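PDB 3SDO: nitrilotriacetate monooxygenase from Burkholderia pseudomallei, which probably acts as an FMN-dependent monooxygenase of the NtaA/SnaA/DszA family, incorporating oxygen into a substrate such as nitrilotriacetate. Local coordinates for residues G13-G18 / F58-A63; R45-E50 / A87-K92; S209-P214 / T430-L435. All coordinates share one frame; numbering follows the deposited sequence.

In the fold
All three contacts belong to one TIM-barrel subunit; contact 1 lies in its sheet, contacts 2 and 3 farther out. Contact 1 joins the C-terminal ends of strands 11-15 and 56-59. Helix 39-51, the connection between those strands, supplies residues 45-50 to contact 2, so the segments of the two contacts alternate along the chain; their centres are 15 Å apart, and V14 CG1 packs on A49 CB. Contact 3 follows both in sequence and pins a late helix, 431-435, to the loop before strand 215-218. Its centre lies 16 Å from that of contact 2, which it meets through H434 and K92. Barrel strands, helix 39-51 and the C-terminal region are thus linked, with the predicted FMN site at contact 1.

Contact 1: residues G13-G18 / F58-A63; sequences GVLIQG and FIADSA
L15 and F58 sit side by side where two neighbouring parallel strands of the TIM barrel, 11-15 and 56-59, reach their C-terminal ends. The two strands belong to a beta-alpha-beta unit, with helix 39-51 between them in the chain. Two backbone hydrogen bonds close the ladder: F58 N gives to V14 O at 2.8 Å, and I16 N gives to F58 O at 3.0 Å. F58 thus uses both its N-H and its carbonyl toward the first strand, the usual pattern of a parallel pair, and the CA-H of L15 also leans on F58 O.

Apolar packing lies on both surfaces of the sheet. On the side of L15 and F58, the leucine CG is anti to the backbone N (chi1 166°), and its CD1 meets F58 CD2 obliquely and A60 CB at 3.8 Å. The phenylalanine ring continues inward to V96 and T98 of the next strand and to F237. On the other side, CD1 of I59 reaches back to CB of I16 at 4.2 Å, while I59 also packs against P79, L82 and L83 of helix 79-88.

Strand 11-15 ends at L15 and strand 56-59 at I59; A60 and then D61 follow as the chains separate. D61 is a predicted FMN ligand, as is T98, which the F58 side chain touches; this is consistent with a flavin site at the C-terminal end of the barrel. D61 OD1 also makes a salt bridge to R111 of the second subunit.

One water fills in where direct backbone pairing has stopped. It donates to I16 O and to Q17 OE1, the latter at 2.6 Å, and accepts a weak hydrogen bond from A60 N at 3.0 Å.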
loop_
_atom_site.group_PDB
_atom_site.type_symbol
_atom_site.label_atom_id
_atom_site.label_comp_id
_atom_site.label_asym_id
_atom_site.label_seq_id
_atom_site.Cartn_x
_atom_site.Cartn_y
_atom_site.Cartn_z
ATOM N N GLY A 13 19.242 8.490 -0.494
ATOM C CA GLY A 13 18.091 7.599 -0.415
ATOM C C GLY A 13 18.562 6.195 -0.734
ATOM O O GLY A 13 19.593 6.024 -1.376
ATOM N N VAL A 14 17.801 5.185 -0.328
ATOM C CA VAL A 14 18.120 3.805 -0.709
ATOM C C VAL A 14 16.927 3.138 -1.383
ATOM O O VAL A 14 15.808 3.089 -0.832
ATOM C CB VAL A 14 18.670 2.972 0.497
ATOM C CG1 VAL A 14 17.670 2.910 1.643
ATOM C CG2 VAL A 14 19.071 1.610 0.068
ATOM N N LEU A 15 17.177 2.696 -2.611
ATOM C CA LEU A 15 16.260 1.853 -3.355
ATOM C C LEU A 15 16.322 0.471 -2.742
ATOM O O LEU A 15 17.360 -0.198 -2.816
ATOM C CB LEU A 15 16.660 1.767 -4.833
ATOM C CG LEU A 15 15.972 0.634 -5.645
ATOM C CD1 LEU A 15 14.473 0.909 -5.720
ATOM C CD2 LEU A 15 16.571 0.411 -7.059
ATOM N N ILE A 16 15.232 0.009 -2.141
ATOM C CA ILE A 16 15.234 -1.356 -1.626
ATOM C C ILE A 16 14.482 -2.233 -2.612
ATOM O O ILE A 16 13.265 -2.392 -2.524
ATOM C CB ILE A 16 14.659 -1.436 -0.215
ATOM C CG1 ILE A 16 15.314 -0.379 0.675
ATOM C CG2 ILE A 16 14.879 -2.816 0.354
ATOM C CD1 ILE A 16 14.819 -0.398 2.105
ATOM N N GLN A 17 15.221 -2.765 -3.585
ATOM C CA GLN A 17 14.672 -3.595 -4.631
ATOM C C GLN A 17 14.803 -5.064 -4.216
ATOM O O GLN A 17 15.457 -5.849 -4.884
ATOM C CB GLN A 17 15.427 -3.339 -5.931
ATOM C CG GLN A 17 14.761 -3.841 -7.191
ATOM C CD GLN A 17 13.626 -2.947 -7.662
ATOM O OE1 GLN A 17 12.936 -2.335 -6.855
ATOM N NE2 GLN A 17 13.394 -2.914 -8.979
ATOM N N GLY A 18 14.150 -5.418 -3.111
ATOM C CA GLY A 18 14.222 -6.760 -2.575
ATOM C C GLY A 18 15.660 -7.188 -2.436
ATOM O O GLY A 18 16.480 -6.465 -1.860
ATOM N N PHE A 58 13.217 4.016 -0.718
ATOM C CA PHE A 58 12.449 4.130 -1.947
ATOM C C PHE A 58 12.049 2.724 -2.434
ATOM O O PHE A 58 12.892 1.828 -2.575
ATOM C CB PHE A 58 13.252 4.894 -3.013
ATOM C CG PHE A 58 12.634 4.872 -4.401
ATOM C CD1 PHE A 58 11.288 5.125 -4.585
ATOM C CD2 PHE A 58 13.409 4.598 -5.513
ATOM C CE1 PHE A 58 10.711 5.092 -5.864
ATOM C CE2 PHE A 58 12.853 4.566 -6.799
ATOM C CZ PHE A 58 11.508 4.806 -6.976
ATOM N N ILE A 59 10.746 2.547 -2.618
ATOM C CA ILE A 59 10.134 1.325 -3.110
ATOM C C ILE A 59 9.629 1.625 -4.505
ATOM O O ILE A 59 8.626 2.333 -4.675
ATOM C CB ILE A 59 8.980 0.860 -2.206
ATOM C CG1 ILE A 59 9.485 0.630 -0.779
ATOM C CG2 ILE A 59 8.350 -0.454 -2.727
ATOM C CD1 ILE A 59 10.628 -0.414 -0.681
ATOM N N ALA A 60 10.386 1.142 -5.490
ATOM C CA ALA A 60 10.023 1.191 -6.893
ATOM C C ALA A 60 8.899 0.186 -7.131
ATOM O O ALA A 60 8.598 -0.627 -6.270
ATOM C CB ALA A 60 11.252 0.847 -7.795
ATOM N N ASP A 61 8.279 0.243 -8.295
ATOM C CA ASP A 61 7.136 -0.622 -8.530
ATOM C C ASP A 61 6.932 -1.017 -9.985
ATOM O O ASP A 61 7.460 -0.361 -10.899
ATOM C CB ASP A 61 5.878 0.061 -8.009
ATOM C CG ASP A 61 4.780 -0.924 -7.680
ATOM O OD1 ASP A 61 5.100 -1.995 -7.098
ATOM O OD2 ASP A 61 3.614 -0.615 -8.000
ATOM N N SER A 62 6.181 -2.098 -10.168
ATOM C CA SER A 62 5.701 -2.543 -11.468
ATOM C C SER A 62 4.332 -3.184 -11.307
ATOM O O SER A 62 3.951 -3.586 -10.206
ATOM C CB SER A 62 6.682 -3.551 -12.084
ATOM O OG SER A 62 6.825 -4.703 -11.248
ATOM N N ALA A 63 3.591 -3.281 -12.411
ATOM C CA ALA A 63 2.269 -3.902 -12.383
ATOM C C ALA A 63 2.023 -4.738 -13.636
ATOM O O ALA A 63 0.923 -4.740 -14.170
ATOM C CB ALA A 63 1.189 -2.844 -12.220
HETATM O O HOH W 1 11.723 -1.402 -4.808
#

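Contact 2: residues R45-E50 / A87-K92; sequences RARRAE and AVLTSK
R47 and E50 reach from helix 39-51 to the chain leaving helix 79-88, in a polar surface contact on the outside of the barrel. Two charged side chains do most of the work, and both grip backbone rather than another charge.

R47 takes hold of one carbonyl. Its chain is extended from CG to NE, which carries NE to L89 O; the guanidinium meets that oxygen at its edge: NE donates at 2.9 Å and NH2 at 3.2 Å, with the oxygen close to the guanidinium plane. The NH2 bond falls on a lone pair of that oxygen. NH2 also lies 3.6 Å from L89 CB, while the leucine itself packs on F39 and V43 of helix 39-51 and on V88 of the second subunit.

One turn on, E50 stretches out beyond CG, its CG anti to the backbone N (chi1 178°). OE2 receives S91 N on its syn lone pair at 2.9 Å, and K92 N from above the carboxylate plane at 2.6 Å. I93 N also donates to this oxygen. Between the two polar grips, T90 CB lies 3.4 Å from E50 OE2, and T90 CG2 touches A46 CB at 4.3 Å; the T90 hydroxyl is engaged with L86 O and R123.

K92 sends its amine away to R426 O. Three successive amides converging on a single oxygen should favour a charged E50, and together they would fix the course of the chain as it enters strand 94-100.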
loop_
_atom_site.group_PDB
_atom_site.type_symbol
_atom_site.label_atom_id
_atom_site.label_comp_id
_atom_site.label_asym_id
_atom_site.label_seq_id
_atom_site.Cartn_x
_atom_site.Cartn_y
_atom_site.Cartn_z
ATOM N N ARG A 45 16.748 -4.018 6.411
ATOM C CA ARG A 45 17.400 -3.076 5.515
ATOM C C ARG A 45 16.957 -1.627 5.751
ATOM O O ARG A 45 17.790 -0.727 5.757
ATOM C CB ARG A 45 17.192 -3.477 4.071
ATOM C CG ARG A 45 17.728 -4.865 3.709
ATOM C CD ARG A 45 19.221 -4.947 3.728
ATOM N NE ARG A 45 19.771 -5.148 5.069
ATOM C CZ ARG A 45 21.064 -5.129 5.373
ATOM N NH1 ARG A 45 21.449 -5.329 6.635
ATOM N NH2 ARG A 45 21.976 -4.934 4.429
ATOM N N ALA A 46 15.664 -1.389 5.960
ATOM C CA ALA A 46 15.196 -0.032 6.262
ATOM C C ALA A 46 15.830 0.489 7.551
ATOM O O ALA A 46 16.260 1.644 7.603
ATOM C CB ALA A 46 13.643 0.039 6.332
ATOM N N ARG A 47 15.922 -0.371 8.570
ATOM C CA ARG A 47 16.529 0.020 9.858
ATOM C C ARG A 47 18.025 0.261 9.755
ATOM O O ARG A 47 18.546 1.200 10.327
ATOM C CB ARG A 47 16.233 -1.018 10.941
ATOM C CG ARG A 47 14.785 -0.944 11.404
ATOM C CD ARG A 47 14.480 -2.033 12.383
ATOM N NE ARG A 47 13.193 -1.845 13.050
ATOM C CZ ARG A 47 12.613 -2.776 13.793
ATOM N NH1 ARG A 47 13.186 -3.983 13.934
ATOM N NH2 ARG A 47 11.475 -2.509 14.416
ATOM N N ARG A 48 18.692 -0.576 8.977
ATOM C CA ARG A 48 20.118 -0.422 8.693
ATOM C C ARG A 48 20.382 0.940 8.065
ATOM O O ARG A 48 21.290 1.666 8.486
ATOM C CB ARG A 48 20.568 -1.534 7.743
ATOM C CG ARG A 48 22.060 -1.754 7.663
ATOM C CD ARG A 48 22.574 -2.433 8.908
ATOM N NE ARG A 48 23.865 -3.072 8.698
ATOM C CZ ARG A 48 25.050 -2.502 8.896
ATOM N NH1 ARG A 48 25.161 -1.254 9.330
ATOM N NH2 ARG A 48 26.137 -3.210 8.688
ATOM N N ALA A 49 19.589 1.292 7.058
ATOM C CA ALA A 49 19.721 2.592 6.410
ATOM C C ALA A 49 19.394 3.750 7.369
ATOM O O ALA A 49 20.138 4.729 7.445
ATOM C CB ALA A 49 18.834 2.660 5.145
ATOM N N GLU A 50 18.298 3.613 8.107
ATOM C CA GLU A 50 17.852 4.645 9.028
ATOM C C GLU A 50 18.913 4.912 10.100
ATOM O O GLU A 50 19.195 6.060 10.449
ATOM C CB GLU A 50 16.529 4.241 9.696
ATOM C CG GLU A 50 16.014 5.247 10.714
ATOM C CD GLU A 50 14.649 4.864 11.272
ATOM O OE1 GLU A 50 14.566 3.855 12.014
ATOM O OE2 GLU A 50 13.656 5.559 10.950
ATOM N N ALA A 87 6.650 1.969 8.210
ATOM C CA ALA A 87 6.528 3.246 8.939
ATOM C C ALA A 87 6.531 3.022 10.444
ATOM O O ALA A 87 7.174 3.732 11.212
ATOM C CB ALA A 87 5.227 3.940 8.541
ATOM N N VAL A 88 5.818 1.976 10.840
ATOM C CA VAL A 88 5.508 1.708 12.218
ATOM C C VAL A 88 6.679 0.966 12.934
ATOM O O VAL A 88 6.755 0.901 14.172
ATOM C CB VAL A 88 4.112 0.965 12.178
ATOM C CG1 VAL A 88 4.145 -0.348 12.865
ATOM C CG2 VAL A 88 3.008 1.921 12.570
ATOM N N LEU A 89 7.614 0.448 12.149
ATOM C CA LEU A 89 8.788 -0.214 12.679
ATOM C C LEU A 89 10.031 0.654 12.514
ATOM O O LEU A 89 11.129 0.197 12.760
ATOM C CB LEU A 89 8.992 -1.587 12.003
ATOM C CG LEU A 89 7.831 -2.572 12.184
ATOM C CD1 LEU A 89 8.018 -3.847 11.355
ATOM C CD2 LEU A 89 7.613 -2.937 13.732
ATOM N N THR A 90 9.845 1.903 12.099
ATOM C CA THR A 90 10.930 2.847 11.967
ATOM C C THR A 90 10.460 4.128 12.645
ATOM O O THR A 90 9.368 4.170 13.201
ATOM C CB THR A 90 11.302 3.097 10.478
ATOM O OG1 THR A 90 10.149 3.542 9.727
ATOM C CG2 THR A 90 11.893 1.835 9.826
ATOM N N SER A 91 11.265 5.177 12.596
ATOM C CA SER A 91 10.868 6.445 13.204
ATOM C C SER A 91 11.233 7.715 12.411
ATOM O O SER A 91 10.521 8.714 12.514
ATOM C CB SER A 91 11.429 6.524 14.628
ATOM O OG SER A 91 12.825 6.370 14.613
ATOM N N LYS A 92 12.321 7.699 11.643
ATOM C CA LYS A 92 12.811 8.926 10.980
ATOM C C LYS A 92 12.865 8.799 9.477
ATOM O O LYS A 92 12.671 9.789 8.760
ATOM C CB LYS A 92 14.257 9.256 11.382
ATOM C CG LYS A 92 14.537 9.590 12.785
ATOM C CD LYS A 92 16.019 10.093 12.928
ATOM C CE LYS A 92 16.188 11.553 12.402
ATOM N NZ LYS A 92 17.363 12.324 12.980
#

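Contact 3: residues S209-P214 / T430-L435; sequences SPQGQP and TLRDHL
Q211 meets T430 and R432 where a type I turn, S209 to G212, comes up against the start of helix 431-435, with Q211 and T430 5.9 Å apart between their CA atoms. S209 OG accepts from Q211 N, an ST turn, and T430 and D433 form a capping box: D433 N gives to T430 OG1 and T430 N gives to D433 OD2.

The Q211 side chain runs to the helix start. CG lies between the backbone N and the carbonyl carbon (chi1 64°), and the chain is extended beyond it. OE1 takes the N-H of R432 at 3.0 Å, almost in line with its own C=O bond; it therefore satisfies an amide of the first turn that has no helical acceptor before it. Its other amide atom, NE2, gives to D117 and to A124 O, so the group is held at both ends. Nearer the backbone, Q211 CB rests on T430 CB at 3.7 Å, and T430 CG2 touches P210 O.

R432 returns the grip, its side chain crossing that of Q211 at about a right angle. R432 CG passes 3.3 Å from Q211 OE1. Beyond it the guanidinium comes edge-on to Q213 O, with NE at 3.2 Å and NH2 at 3.1 Å. NE approaches with a modest tilt from the carbonyl plane, whereas NH2 stands well above it, 59° out.

Around this joint, the Q213 amide reaches D166 and its side chain packs on Q162 and W165 of helix 150-165. P214 leads directly into barrel strand 215-218, whose V215 touches both L431 and R432, so the short helix lies against the beginning of that strand.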
loop_
_atom_site.group_PDB
_atom_site.type_symbol
_atom_site.label_atom_id
_atom_site.label_comp_id
_atom_site.label_asym_id
_atom_site.label_seq_id
_atom_site.Cartn_x
_atom_site.Cartn_y
_atom_site.Cartn_z
ATOM N N SER A 209 -0.483 16.292 6.835
ATOM C CA SER A 209 0.523 15.723 7.739
ATOM C C SER A 209 1.412 16.778 8.384
ATOM O O SER A 209 1.287 17.970 8.095
ATOM C CB SER A 209 1.421 14.747 6.960
ATOM O OG SER A 209 2.347 15.446 6.123
ATOM N N PRO A 210 2.339 16.347 9.247
ATOM C CA PRO A 210 3.267 17.325 9.774
ATOM C C PRO A 210 4.264 17.888 8.748
ATOM O O PRO A 210 4.965 18.833 9.074
ATOM C CB PRO A 210 3.992 16.549 10.876
ATOM C CG PRO A 210 2.973 15.527 11.325
ATOM C CD PRO A 210 2.365 15.094 10.040
ATOM N N GLN A 211 4.319 17.358 7.519
ATOM C CA GLN A 211 5.133 18.015 6.470
ATOM C C GLN A 211 4.270 18.702 5.402
ATOM O O GLN A 211 4.782 19.198 4.390
ATOM C CB GLN A 211 6.110 17.039 5.837
ATOM C CG GLN A 211 5.472 15.881 5.087
ATOM C CD GLN A 211 6.479 15.036 4.351
ATOM O OE1 GLN A 211 7.664 15.404 4.235
ATOM N NE2 GLN A 211 6.024 13.903 3.830
ATOM N N GLY A 212 2.966 18.749 5.646
ATOM C CA GLY A 212 2.009 19.465 4.779
ATOM C C GLY A 212 1.397 18.546 3.745
ATOM O O GLY A 212 0.189 18.266 3.769
ATOM N N GLN A 213 2.249 18.091 2.835
ATOM C CA GLN A 213 1.911 17.108 1.834
ATOM C C GLN A 213 3.107 16.190 1.611
ATOM O O GLN A 213 4.265 16.576 1.871
ATOM C CB GLN A 213 1.643 17.774 0.485
ATOM C CG GLN A 213 0.562 18.827 0.459
ATOM C CD GLN A 213 0.308 19.325 -0.964
ATOM O OE1 GLN A 213 1.101 19.069 -1.886
ATOM N NE2 GLN A 213 -0.801 20.021 -1.147
ATOM N N PRO A 214 2.848 14.994 1.064
ATOM C CA PRO A 214 3.947 14.121 0.730
ATOM C C PRO A 214 4.868 14.737 -0.330
ATOM O O PRO A 214 4.421 15.555 -1.141
ATOM C CB PRO A 214 3.255 12.869 0.185
ATOM C CG PRO A 214 1.887 12.903 0.706
ATOM C CD PRO A 214 1.534 14.331 0.904
ATOM N N THR A 430 10.478 15.258 9.744
ATOM C CA THR A 430 9.787 14.916 8.493
ATOM C C THR A 430 10.758 14.618 7.352
ATOM O O THR A 430 11.940 14.946 7.433
ATOM C CB THR A 430 8.880 16.087 8.058
ATOM O OG1 THR A 430 9.691 17.211 7.730
ATOM C CG2 THR A 430 7.852 16.504 9.179
ATOM N N LEU A 431 10.239 14.043 6.271
ATOM C CA LEU A 431 11.013 13.886 5.055
ATOM C C LEU A 431 11.474 15.243 4.482
ATOM O O LEU A 431 12.644 15.407 4.170
ATOM C CB LEU A 431 10.253 13.088 3.992
ATOM C CG LEU A 431 11.073 12.782 2.719
ATOM C CD1 LEU A 431 12.485 12.264 3.080
ATOM C CD2 LEU A 431 10.297 11.757 1.811
ATOM N N ARG A 432 10.573 16.215 4.386
ATOM C CA ARG A 432 10.973 17.596 4.023
ATOM C C ARG A 432 12.149 18.103 4.896
ATOM O O ARG A 432 13.155 18.589 4.368
ATOM C CB ARG A 432 9.777 18.548 4.065
ATOM C CG ARG A 432 8.779 18.267 2.926
ATOM C CD ARG A 432 7.630 19.285 2.848
ATOM N NE ARG A 432 6.645 18.764 1.920
ATOM C CZ ARG A 432 6.705 18.900 0.603
ATOM N NH1 ARG A 432 7.655 19.621 0.045
ATOM N NH2 ARG A 432 5.801 18.306 -0.161
ATOM N N ASP A 433 12.034 17.963 6.214
ATOM C CA ASP A 433 13.119 18.353 7.131
ATOM C C ASP A 433 14.471 17.714 6.776
ATOM O O ASP A 433 15.517 18.397 6.764
ATOM C CB ASP A 433 12.816 17.932 8.565
ATOM C CG ASP A 433 11.694 18.711 9.218
ATOM O OD1 ASP A 433 11.339 19.842 8.783
ATOM O OD2 ASP A 433 11.174 18.162 10.227
ATOM N N HIS A 434 14.463 16.406 6.520
ATOM C CA HIS A 434 15.693 15.685 6.178
ATOM C C HIS A 434 16.313 16.261 4.918
ATOM O O HIS A 434 17.534 16.380 4.820
ATOM C CB HIS A 434 15.453 14.195 5.885
ATOM C CG HIS A 434 14.889 13.423 7.024
ATOM N ND1 HIS A 434 14.996 13.835 8.340
ATOM C CD2 HIS A 434 14.210 12.245 7.047
ATOM C CE1 HIS A 434 14.377 12.961 9.116
ATOM N NE2 HIS A 434 13.913 11.978 8.359
ATOM N N LEU A 435 15.466 16.541 3.928
ATOM C CA LEU A 435 15.931 16.988 2.619
ATOM C C LEU A 435 16.166 18.492 2.567
ATOM O O LEU A 435 16.620 18.998 1.548
ATOM C CB LEU A 435 14.951 16.568 1.504
ATOM C CG LEU A 435 14.693 15.057 1.351
ATOM C CD1 LEU A 435 13.709 14.769 0.205
ATOM C CD2 LEU A 435 16.024 14.274 1.175
#